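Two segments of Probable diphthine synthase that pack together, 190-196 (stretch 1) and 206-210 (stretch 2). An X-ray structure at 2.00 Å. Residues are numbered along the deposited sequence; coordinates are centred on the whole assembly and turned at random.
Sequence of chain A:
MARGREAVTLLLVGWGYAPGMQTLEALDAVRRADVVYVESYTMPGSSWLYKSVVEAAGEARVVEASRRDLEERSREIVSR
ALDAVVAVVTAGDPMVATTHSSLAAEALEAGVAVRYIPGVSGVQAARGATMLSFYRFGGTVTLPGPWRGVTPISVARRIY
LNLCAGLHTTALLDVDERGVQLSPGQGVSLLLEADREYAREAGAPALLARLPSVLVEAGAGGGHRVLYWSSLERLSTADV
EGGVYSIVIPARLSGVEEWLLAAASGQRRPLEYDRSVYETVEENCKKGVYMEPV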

# COMPACT_ATOMS: atom_id res chain seq x y z
N LEU A 190 13.45 8.68 7.33
CA LEU A 190 13.36 7.93 8.57
C LEU A 190 13.69 6.45 8.30
O LEU A 190 14.18 5.76 9.19
CB LEU A 190 11.96 8.06 9.19
CG LEU A 190 11.68 7.19 10.43
CD1 LEU A 190 12.72 7.46 11.53
CD2 LEU A 190 10.27 7.47 10.92
N LEU A 191 13.41 5.99 7.09
CA LEU A 191 13.72 4.59 6.73
C LEU A 191 15.25 4.46 6.76
O LEU A 191 15.80 3.51 7.31
CB LEU A 191 13.23 4.29 5.31
CG LEU A 191 12.95 2.85 4.82
CD1 LEU A 191 13.34 2.73 3.34
CD2 LEU A 191 13.69 1.84 5.63
N LEU A 192 15.94 5.43 6.16
CA LEU A 192 17.40 5.38 6.12
C LEU A 192 17.99 5.53 7.52
O LEU A 192 19.02 4.92 7.83
CB LEU A 192 17.94 6.45 5.16
CG LEU A 192 17.48 6.25 3.71
CD1 LEU A 192 18.05 7.33 2.80
CD2 LEU A 192 17.94 4.86 3.23
N GLU A 193 17.34 6.31 8.38
CA GLU A 193 17.85 6.42 9.74
C GLU A 193 17.70 5.05 10.40
O GLU A 193 18.58 4.63 11.15
CB GLU A 193 17.08 7.48 10.54
CG GLU A 193 17.38 7.46 12.05
CD GLU A 193 18.87 7.57 12.36
OE1 GLU A 193 19.25 7.34 13.53
OE2 GLU A 193 19.65 7.90 11.44
N ALA A 194 16.59 4.35 10.11
CA ALA A 194 16.35 3.00 10.65
C ALA A 194 17.39 2.03 10.14
O ALA A 194 17.86 1.14 10.86
CB ALA A 194 14.93 2.50 10.25
N ASP A 195 17.75 2.17 8.87
CA ASP A 195 18.74 1.30 8.26
C ASP A 195 20.09 1.44 8.94
O ASP A 195 20.75 0.45 9.21
CB ASP A 195 18.86 1.62 6.77
CG ASP A 195 19.77 0.64 6.04
OD1 ASP A 195 19.80 -0.56 6.42
OD2 ASP A 195 20.43 1.07 5.06
N ARG A 196 20.50 2.68 9.22
CA ARG A 196 21.78 2.90 9.87
C ARG A 196 21.79 2.32 11.27
O ARG A 196 22.81 1.80 11.73
CB ARG A 196 22.12 4.40 9.90
CG ARG A 196 22.53 4.96 8.54
CD ARG A 196 23.08 6.38 8.64
NE ARG A 196 22.08 7.37 9.05
CZ ARG A 196 21.16 7.89 8.24
NH1 ARG A 196 20.31 8.78 8.72
NH2 ARG A 196 21.09 7.54 6.96
N ALA A 206 25.37 -0.07 6.22
CA ALA A 206 24.00 0.33 5.90
C ALA A 206 23.98 0.41 4.37
O ALA A 206 24.85 1.05 3.78
CB ALA A 206 23.68 1.68 6.50
N LEU A 207 23.01 -0.24 3.74
CA LEU A 207 22.97 -0.27 2.28
C LEU A 207 21.76 0.28 1.55
O LEU A 207 21.85 0.56 0.36
CB LEU A 207 23.21 -1.71 1.80
CG LEU A 207 24.52 -2.34 2.26
CD1 LEU A 207 24.48 -3.82 2.03
CD2 LEU A 207 25.69 -1.69 1.52
N LEU A 208 20.63 0.42 2.23
CA LEU A 208 19.43 0.90 1.55
C LEU A 208 19.53 2.25 0.82
O LEU A 208 18.96 2.41 -0.26
CB LEU A 208 18.26 0.92 2.55
CG LEU A 208 17.97 -0.42 3.27
CD1 LEU A 208 16.67 -0.31 4.10
CD2 LEU A 208 17.79 -1.55 2.23
N ALA A 209 20.27 3.20 1.39
CA ALA A 209 20.40 4.52 0.77
C ALA A 209 20.96 4.43 -0.64
O ALA A 209 20.61 5.22 -1.53
CB ALA A 209 21.30 5.41 1.64
N ARG A 210 21.82 3.44 -0.85
CA ARG A 210 22.47 3.21 -2.14
C ARG A 210 21.64 2.46 -3.20
O ARG A 210 22.08 2.31 -4.35
CB ARG A 210 23.77 2.46 -1.91
CG ARG A 210 24.87 3.29 -1.25
CD ARG A 210 26.21 2.74 -1.72
NE ARG A 210 26.64 1.60 -0.94
CZ ARG A 210 27.45 0.64 -1.38
NH1 ARG A 210 27.92 0.63 -2.62
NH2 ARG A 210 27.82 -0.31 -0.54
O HOH W 1 21.42 3.24 4.08

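What forms the apolar centre of the contact? Three leucines and an alanine meet there. Leu 208 points its CA-to-CB bond toward the helix and buries 71 Å² against it, and Leu 191, whose own CA-to-CB bond points toward the second stretch, brings CD2 to 4.0 Å from CD1 of Leu 208. Leu 192 starts out sideways, but its m,t rotamer carries the end of the side chain nearer, so that its CD2 lies 4.0 Å from CB of Leu 208 and 3.8 Å from CB of Ala 209. These are van der Waals distances between methyl and methylene groups, and branched leucine side chains suit a place where carbon must be covered by carbon. All three leucines are buried in the assembly.

How does Leu 192 pack against Ala 209? CD2 of Leu 192 comes within 3.4 Å of the backbone N of Ala 209, so the leucine packs against main chain as well as side chain. The CA-to-CB bond of Ala 209 runs sideways, and its single methyl adds an apolar surface beside the leucine. The CA atoms of Leu 192 and Ala 209 are 6.2 Å apart, a spacing that leaves the leucine side chain to fill much of the gap between the two backbones.

How does a buried carboxylate fit next to these leucines? Asp 195 lies one helical turn beyond Leu 191, its N hydrogen-bonded to O of Leu 191 at 2.8 Å, and so it too points toward the second stretch. With chi1 in t, it places OD2 at the start of the 3-10 segment, where the N of Leu 208 donates a hydrogen bond of 2.9 Å to OD2 of Asp 195. The N of Leu 207 is also near, 3.2 Å from the same OD2. A backbone N at the start of such a segment lacks a partner within the turn, and an acidic side chain is well suited to supply one. Water 1 extends the arrangement: it donates to OD2 of Asp 195 at 2.6 Å and accepts from N of Ala 209 at 2.9 Å, bridging a pair of atoms that are themselves 4.2 Å apart. The other oxygen, OD1, is hydrogen-bonded elsewhere in the structure.

What closes the contact at its outer edge? Ala 206 turns its methyl toward the helix, with CB 3.6 Å from OD2 of Asp 195 and 4.0 Å from CG of Arg 196. Here the backbones draw close, the CA atoms of Arg 196 and Ala 206 being 5.2 Å apart, and a lone methyl fits the narrow space. Arg 196 is exposed and lends the aliphatic part of its side chain to Ala 206, while its charged end turns back along the helix: NH1 of Arg 196 forms a salt bridge with OE2 of Glu 193 at 2.9 Å, with a weak hydrogen bond as part of it.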